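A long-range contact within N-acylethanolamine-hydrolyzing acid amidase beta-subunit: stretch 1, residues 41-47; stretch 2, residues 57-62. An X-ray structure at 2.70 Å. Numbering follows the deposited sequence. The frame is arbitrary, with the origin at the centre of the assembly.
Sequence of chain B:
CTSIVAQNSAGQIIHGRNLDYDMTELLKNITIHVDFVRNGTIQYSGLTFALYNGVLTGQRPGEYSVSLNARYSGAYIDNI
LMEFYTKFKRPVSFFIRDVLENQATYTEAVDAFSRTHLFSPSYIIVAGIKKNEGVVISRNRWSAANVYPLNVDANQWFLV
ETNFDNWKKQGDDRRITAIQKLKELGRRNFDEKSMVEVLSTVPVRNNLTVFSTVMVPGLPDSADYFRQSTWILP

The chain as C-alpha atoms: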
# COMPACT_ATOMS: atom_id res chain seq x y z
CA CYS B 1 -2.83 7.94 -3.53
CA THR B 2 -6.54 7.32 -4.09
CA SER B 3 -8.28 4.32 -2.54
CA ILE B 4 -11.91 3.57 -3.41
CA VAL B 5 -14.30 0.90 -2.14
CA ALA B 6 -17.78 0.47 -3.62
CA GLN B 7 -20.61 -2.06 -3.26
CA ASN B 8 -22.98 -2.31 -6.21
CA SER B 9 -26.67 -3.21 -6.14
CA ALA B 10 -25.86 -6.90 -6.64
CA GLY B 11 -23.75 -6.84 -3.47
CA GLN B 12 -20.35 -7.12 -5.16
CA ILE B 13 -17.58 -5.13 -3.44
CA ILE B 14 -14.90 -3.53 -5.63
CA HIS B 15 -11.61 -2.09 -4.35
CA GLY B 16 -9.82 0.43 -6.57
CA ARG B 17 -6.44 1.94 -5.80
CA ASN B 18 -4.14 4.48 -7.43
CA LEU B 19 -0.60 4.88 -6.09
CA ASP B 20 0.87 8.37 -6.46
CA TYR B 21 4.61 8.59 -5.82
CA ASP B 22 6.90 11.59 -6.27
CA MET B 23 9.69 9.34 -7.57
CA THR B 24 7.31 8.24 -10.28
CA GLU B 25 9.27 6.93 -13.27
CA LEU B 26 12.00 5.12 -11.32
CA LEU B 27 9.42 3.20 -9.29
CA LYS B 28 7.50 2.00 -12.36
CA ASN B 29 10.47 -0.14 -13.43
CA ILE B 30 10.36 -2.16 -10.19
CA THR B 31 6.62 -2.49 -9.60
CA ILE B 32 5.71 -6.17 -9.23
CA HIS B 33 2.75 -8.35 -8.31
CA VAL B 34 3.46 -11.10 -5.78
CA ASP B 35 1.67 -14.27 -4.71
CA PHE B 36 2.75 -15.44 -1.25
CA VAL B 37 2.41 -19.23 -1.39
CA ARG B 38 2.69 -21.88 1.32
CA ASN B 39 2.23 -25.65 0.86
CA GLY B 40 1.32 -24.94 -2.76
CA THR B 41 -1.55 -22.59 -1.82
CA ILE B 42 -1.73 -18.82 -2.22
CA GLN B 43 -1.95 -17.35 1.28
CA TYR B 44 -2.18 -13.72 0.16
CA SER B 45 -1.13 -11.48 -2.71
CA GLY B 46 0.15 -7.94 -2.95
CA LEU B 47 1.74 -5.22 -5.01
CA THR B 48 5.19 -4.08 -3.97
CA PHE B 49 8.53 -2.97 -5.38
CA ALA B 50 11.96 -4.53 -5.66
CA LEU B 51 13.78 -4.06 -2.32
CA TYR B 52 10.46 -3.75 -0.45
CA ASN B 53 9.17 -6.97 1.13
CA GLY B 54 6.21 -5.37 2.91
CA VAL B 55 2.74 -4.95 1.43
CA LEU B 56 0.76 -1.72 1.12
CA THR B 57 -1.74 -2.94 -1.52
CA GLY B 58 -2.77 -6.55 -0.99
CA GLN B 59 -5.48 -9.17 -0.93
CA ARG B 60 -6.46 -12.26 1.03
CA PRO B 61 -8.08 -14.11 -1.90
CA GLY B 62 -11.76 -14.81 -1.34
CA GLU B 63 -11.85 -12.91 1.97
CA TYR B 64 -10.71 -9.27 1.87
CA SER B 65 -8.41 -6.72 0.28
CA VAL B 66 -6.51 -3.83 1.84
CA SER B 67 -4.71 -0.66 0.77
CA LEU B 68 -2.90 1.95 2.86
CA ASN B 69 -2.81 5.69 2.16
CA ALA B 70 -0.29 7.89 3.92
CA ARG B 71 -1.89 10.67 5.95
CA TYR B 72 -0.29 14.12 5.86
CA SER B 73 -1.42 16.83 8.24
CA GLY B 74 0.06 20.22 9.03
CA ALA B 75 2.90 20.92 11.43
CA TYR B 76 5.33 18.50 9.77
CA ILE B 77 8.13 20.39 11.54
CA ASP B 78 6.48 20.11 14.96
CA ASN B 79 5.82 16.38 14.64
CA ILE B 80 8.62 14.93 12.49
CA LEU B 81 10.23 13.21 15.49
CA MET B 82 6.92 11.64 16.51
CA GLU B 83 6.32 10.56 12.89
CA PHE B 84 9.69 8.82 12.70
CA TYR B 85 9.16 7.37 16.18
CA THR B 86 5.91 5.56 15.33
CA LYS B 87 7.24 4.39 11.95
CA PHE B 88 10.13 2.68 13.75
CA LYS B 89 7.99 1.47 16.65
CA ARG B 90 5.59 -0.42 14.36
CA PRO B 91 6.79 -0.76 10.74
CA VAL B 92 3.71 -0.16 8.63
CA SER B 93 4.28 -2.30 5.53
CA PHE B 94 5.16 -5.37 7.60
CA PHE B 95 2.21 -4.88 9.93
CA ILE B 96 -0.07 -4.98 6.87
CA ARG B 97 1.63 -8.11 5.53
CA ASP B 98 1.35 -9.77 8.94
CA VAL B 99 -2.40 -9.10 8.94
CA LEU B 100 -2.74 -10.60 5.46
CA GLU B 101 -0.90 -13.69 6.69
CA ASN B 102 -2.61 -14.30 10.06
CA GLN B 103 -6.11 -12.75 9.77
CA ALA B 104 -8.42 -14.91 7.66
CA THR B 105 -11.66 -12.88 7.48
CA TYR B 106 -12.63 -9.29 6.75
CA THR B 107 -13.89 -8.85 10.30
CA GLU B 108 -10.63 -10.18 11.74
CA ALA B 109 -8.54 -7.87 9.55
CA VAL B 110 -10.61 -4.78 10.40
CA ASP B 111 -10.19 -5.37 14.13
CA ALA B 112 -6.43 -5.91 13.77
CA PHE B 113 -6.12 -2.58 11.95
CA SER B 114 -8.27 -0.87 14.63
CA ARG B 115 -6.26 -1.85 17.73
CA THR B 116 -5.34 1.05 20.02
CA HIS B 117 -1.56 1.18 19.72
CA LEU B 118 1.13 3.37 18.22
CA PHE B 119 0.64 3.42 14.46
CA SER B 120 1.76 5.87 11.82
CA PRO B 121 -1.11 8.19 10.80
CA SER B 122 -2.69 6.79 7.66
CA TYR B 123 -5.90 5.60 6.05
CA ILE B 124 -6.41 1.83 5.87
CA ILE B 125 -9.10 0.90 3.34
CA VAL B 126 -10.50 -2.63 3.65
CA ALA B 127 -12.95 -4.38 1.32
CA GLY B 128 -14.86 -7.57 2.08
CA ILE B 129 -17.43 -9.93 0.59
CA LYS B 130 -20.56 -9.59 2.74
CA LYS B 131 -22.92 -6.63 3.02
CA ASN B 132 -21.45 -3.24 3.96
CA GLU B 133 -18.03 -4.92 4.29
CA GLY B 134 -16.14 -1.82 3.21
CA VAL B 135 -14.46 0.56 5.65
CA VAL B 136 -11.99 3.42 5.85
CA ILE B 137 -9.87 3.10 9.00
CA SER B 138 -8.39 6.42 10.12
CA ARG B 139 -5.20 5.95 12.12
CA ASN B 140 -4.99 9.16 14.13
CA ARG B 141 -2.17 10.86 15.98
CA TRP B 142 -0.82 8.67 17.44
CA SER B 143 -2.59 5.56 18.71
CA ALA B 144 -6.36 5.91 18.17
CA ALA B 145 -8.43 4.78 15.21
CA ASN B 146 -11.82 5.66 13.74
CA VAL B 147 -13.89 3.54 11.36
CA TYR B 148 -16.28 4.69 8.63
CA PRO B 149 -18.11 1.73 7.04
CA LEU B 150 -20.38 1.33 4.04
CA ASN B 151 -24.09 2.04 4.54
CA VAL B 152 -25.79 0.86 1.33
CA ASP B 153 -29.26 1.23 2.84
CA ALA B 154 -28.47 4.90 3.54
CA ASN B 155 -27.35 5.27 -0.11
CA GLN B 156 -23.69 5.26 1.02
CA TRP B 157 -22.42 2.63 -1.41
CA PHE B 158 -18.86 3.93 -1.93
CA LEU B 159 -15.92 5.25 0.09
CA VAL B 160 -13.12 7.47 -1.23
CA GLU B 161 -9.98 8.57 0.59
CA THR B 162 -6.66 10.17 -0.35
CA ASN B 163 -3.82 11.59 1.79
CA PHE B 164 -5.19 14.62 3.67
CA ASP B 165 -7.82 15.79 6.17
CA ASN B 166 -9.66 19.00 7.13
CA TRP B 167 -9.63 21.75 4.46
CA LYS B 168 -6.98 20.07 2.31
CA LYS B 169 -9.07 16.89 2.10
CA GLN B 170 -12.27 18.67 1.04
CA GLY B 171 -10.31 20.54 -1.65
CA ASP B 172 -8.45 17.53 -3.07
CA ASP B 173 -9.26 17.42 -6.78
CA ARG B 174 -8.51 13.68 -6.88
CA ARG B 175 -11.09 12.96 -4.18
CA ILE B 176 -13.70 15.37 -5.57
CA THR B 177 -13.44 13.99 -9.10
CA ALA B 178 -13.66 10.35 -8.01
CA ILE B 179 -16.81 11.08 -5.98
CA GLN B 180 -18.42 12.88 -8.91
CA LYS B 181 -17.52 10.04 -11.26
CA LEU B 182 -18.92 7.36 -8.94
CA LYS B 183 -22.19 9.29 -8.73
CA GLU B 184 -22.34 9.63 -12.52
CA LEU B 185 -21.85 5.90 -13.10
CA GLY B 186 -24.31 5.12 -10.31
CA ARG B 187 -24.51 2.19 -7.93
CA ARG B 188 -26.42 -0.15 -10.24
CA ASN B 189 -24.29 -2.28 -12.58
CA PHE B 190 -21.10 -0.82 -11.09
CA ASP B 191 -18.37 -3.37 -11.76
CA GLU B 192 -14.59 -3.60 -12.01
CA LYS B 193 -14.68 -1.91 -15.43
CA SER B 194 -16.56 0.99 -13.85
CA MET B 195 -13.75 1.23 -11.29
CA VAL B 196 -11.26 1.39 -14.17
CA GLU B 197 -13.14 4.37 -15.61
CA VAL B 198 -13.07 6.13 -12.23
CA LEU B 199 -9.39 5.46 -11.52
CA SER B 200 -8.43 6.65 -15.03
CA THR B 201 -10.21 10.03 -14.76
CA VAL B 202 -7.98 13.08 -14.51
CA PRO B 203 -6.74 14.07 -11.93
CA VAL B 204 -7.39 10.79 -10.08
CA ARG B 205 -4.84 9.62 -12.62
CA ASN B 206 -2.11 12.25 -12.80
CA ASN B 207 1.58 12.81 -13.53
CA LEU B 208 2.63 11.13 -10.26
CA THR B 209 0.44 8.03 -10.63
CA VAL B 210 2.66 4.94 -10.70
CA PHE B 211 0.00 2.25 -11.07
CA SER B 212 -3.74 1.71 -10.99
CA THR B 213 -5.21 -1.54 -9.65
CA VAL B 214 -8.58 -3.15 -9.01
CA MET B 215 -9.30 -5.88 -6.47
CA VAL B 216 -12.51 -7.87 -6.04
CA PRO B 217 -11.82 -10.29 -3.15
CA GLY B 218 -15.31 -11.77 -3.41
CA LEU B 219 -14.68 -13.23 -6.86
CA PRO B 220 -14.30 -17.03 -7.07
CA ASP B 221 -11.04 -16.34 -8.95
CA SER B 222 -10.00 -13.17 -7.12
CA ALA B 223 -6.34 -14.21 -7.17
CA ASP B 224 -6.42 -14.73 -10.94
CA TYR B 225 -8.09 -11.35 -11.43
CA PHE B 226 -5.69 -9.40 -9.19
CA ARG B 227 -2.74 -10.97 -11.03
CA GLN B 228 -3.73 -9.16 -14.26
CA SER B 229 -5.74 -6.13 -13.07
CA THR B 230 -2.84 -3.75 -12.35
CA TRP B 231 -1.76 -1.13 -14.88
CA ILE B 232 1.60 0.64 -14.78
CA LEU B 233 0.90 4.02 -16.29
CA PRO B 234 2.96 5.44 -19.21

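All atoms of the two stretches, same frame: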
# COMPACT_ATOMS: atom_id res chain seq x y z
N THR B 41 -0.32 -23.37 -1.84
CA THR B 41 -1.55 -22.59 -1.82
C THR B 41 -1.22 -21.12 -1.62
O THR B 41 -0.35 -20.77 -0.82
CB THR B 41 -2.49 -23.07 -0.71
OG1 THR B 41 -2.72 -24.48 -0.86
CG2 THR B 41 -3.83 -22.33 -0.78
N ILE B 42 -1.91 -20.26 -2.36
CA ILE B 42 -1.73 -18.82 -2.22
C ILE B 42 -2.33 -18.38 -0.89
O ILE B 42 -3.54 -18.49 -0.67
CB ILE B 42 -2.35 -18.05 -3.39
CG1 ILE B 42 -1.61 -18.37 -4.69
CG2 ILE B 42 -2.33 -16.54 -3.13
CD1 ILE B 42 -2.17 -17.70 -5.92
N GLN B 43 -1.48 -17.87 0.00
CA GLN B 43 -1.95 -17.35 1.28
C GLN B 43 -2.50 -15.94 1.11
O GLN B 43 -3.58 -15.62 1.61
CB GLN B 43 -0.82 -17.37 2.30
CG GLN B 43 -0.18 -18.73 2.48
CD GLN B 43 -1.19 -19.80 2.82
OE1 GLN B 43 -1.84 -19.74 3.86
NE2 GLN B 43 -1.36 -20.77 1.92
N TYR B 44 -1.76 -15.08 0.43
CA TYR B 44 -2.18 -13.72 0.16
C TYR B 44 -1.32 -13.18 -0.96
O TYR B 44 -0.25 -13.72 -1.26
CB TYR B 44 -2.08 -12.83 1.41
CG TYR B 44 -0.72 -12.84 2.07
CD1 TYR B 44 0.23 -11.88 1.77
CD2 TYR B 44 -0.37 -13.83 2.98
CE1 TYR B 44 1.47 -11.90 2.36
CE2 TYR B 44 0.87 -13.85 3.58
CZ TYR B 44 1.79 -12.89 3.26
OH TYR B 44 3.03 -12.90 3.85
N SER B 45 -1.81 -12.13 -1.60
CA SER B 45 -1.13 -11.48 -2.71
C SER B 45 -0.94 -10.01 -2.38
O SER B 45 -1.55 -9.47 -1.45
CB SER B 45 -1.91 -11.65 -4.02
OG SER B 45 -2.21 -13.01 -4.26
N GLY B 46 -0.09 -9.35 -3.16
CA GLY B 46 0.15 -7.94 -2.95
C GLY B 46 0.94 -7.33 -4.09
O GLY B 46 1.57 -8.03 -4.89
N LEU B 47 0.86 -6.01 -4.16
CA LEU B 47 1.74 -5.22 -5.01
C LEU B 47 2.86 -4.68 -4.14
O LEU B 47 2.65 -4.35 -2.97
CB LEU B 47 0.97 -4.09 -5.68
CG LEU B 47 -0.00 -4.49 -6.79
CD1 LEU B 47 -0.95 -3.34 -7.13
CD2 LEU B 47 0.75 -4.93 -8.04
N THR B 57 -0.54 -2.67 -0.73
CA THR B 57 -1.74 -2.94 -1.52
C THR B 57 -1.79 -4.45 -1.69
O THR B 57 -0.95 -5.02 -2.39
CB THR B 57 -1.68 -2.24 -2.88
OG1 THR B 57 -1.39 -0.85 -2.71
CG2 THR B 57 -3.01 -2.41 -3.63
N GLY B 58 -2.76 -5.10 -1.05
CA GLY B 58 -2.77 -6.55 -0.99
C GLY B 58 -4.16 -7.12 -0.84
O GLY B 58 -5.14 -6.40 -0.65
N GLN B 59 -4.22 -8.45 -0.89
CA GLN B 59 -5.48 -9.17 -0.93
C GLN B 59 -5.33 -10.54 -0.28
O GLN B 59 -4.36 -11.26 -0.53
CB GLN B 59 -5.97 -9.34 -2.37
CG GLN B 59 -7.31 -10.04 -2.49
CD GLN B 59 -7.66 -10.35 -3.93
OE1 GLN B 59 -8.63 -9.81 -4.47
NE2 GLN B 59 -6.89 -11.23 -4.56
N ARG B 60 -6.31 -10.89 0.55
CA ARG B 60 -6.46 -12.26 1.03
C ARG B 60 -7.51 -12.92 0.14
O ARG B 60 -8.71 -12.72 0.35
CB ARG B 60 -6.90 -12.27 2.49
CG ARG B 60 -7.12 -13.65 3.08
CD ARG B 60 -5.84 -14.22 3.66
NE ARG B 60 -6.11 -15.29 4.62
CZ ARG B 60 -5.17 -15.94 5.29
NH1 ARG B 60 -3.89 -15.65 5.11
NH2 ARG B 60 -5.51 -16.90 6.15
N PRO B 61 -7.12 -13.71 -0.87
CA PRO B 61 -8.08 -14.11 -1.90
C PRO B 61 -9.33 -14.75 -1.31
O PRO B 61 -9.26 -15.59 -0.42
CB PRO B 61 -7.29 -15.09 -2.77
CG PRO B 61 -6.13 -15.51 -1.92
CD PRO B 61 -5.81 -14.34 -1.06
N GLY B 62 -10.49 -14.31 -1.80
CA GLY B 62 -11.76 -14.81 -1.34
C GLY B 62 -12.28 -14.18 -0.07
O GLY B 62 -13.44 -14.40 0.28

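The contact is a short antiparallel pairing of two β-strands, held by main-chain hydrogen bonds around a glycine pair and extended at one end by packing of Arg60 and Pro61 against residues 42-44. The N-to-C directions of strands 41-47 and 57-60 differ by 160°, and their axes approach to 4.5 Å, as expected for neighbours in a sheet; together the two stretches bury 417 Å² of surface.

The register is fixed most firmly at Ser45 and Gln59. Ser45 N donates to Gln59 O at 2.9 Å with an N-H...O angle of 171°, and Gln59 N returns a bond to Ser45 O, also 2.9 Å, at 158°. This reciprocal pair closes the small ring typical of a hydrogen-bonded antiparallel site. Two residues further along, Leu47 N donates to Thr57 O at 2.7 Å and 166°.

Between these sites Gly46 faces Gly58 in a non-hydrogen-bonded pair. Their CA atoms lie 3.8 Å apart, whereas the CA atoms of Ser45 and Gln59 are 5.2 Å apart. The approach is close enough to bring Gly46 CA to 3.2 Å from Thr57 O and Gly58 CA to 3.2 Å from Ser45 O. At Gly58 the lack of a side chain has a direct steric meaning: an ideally placed CB would sit 2.9 Å from Ser45 O, a clash. An ideal CB on Gly46 would lie 3.4 Å from Thr57 O, about van der Waals contact, so no such clash is indicated there.

Ser45, Leu47, Thr57 and Gln59 direct their CB atoms to one face of the sheet. Side-chain contact there is modest, with Leu47 CD1 4.2 Å from Thr57 CG2, and all three hydrogen bonds across the strands are between main-chain atoms.

Beyond Gln59 the contact changes character. Tyr44 CA lies 3.4 Å from Gln59 O and 3.9 Å from Pro61 CD. The CA-to-CB bond of Arg60 points away from the first strand, yet its side chain bends back, with chi2 at 88° (p), and CD comes to 3.4 Å from Gln43 O. The guanidinium reaches the Tyr44 ring only loosely, at 4.5 Å between Arg60 NH1 and Tyr44 CD2, and NH1 is hydrogen-bonded elsewhere in the structure. The CA-to-CB bond of Pro61, by contrast, points toward the first strand, and its CG lies 4.1 Å from Ile42 CG2 in an apolar contact. Gln43 instead uses its side chain within its own strand, where NE2 donates to Thr41 O at 2.9 Å and 160°.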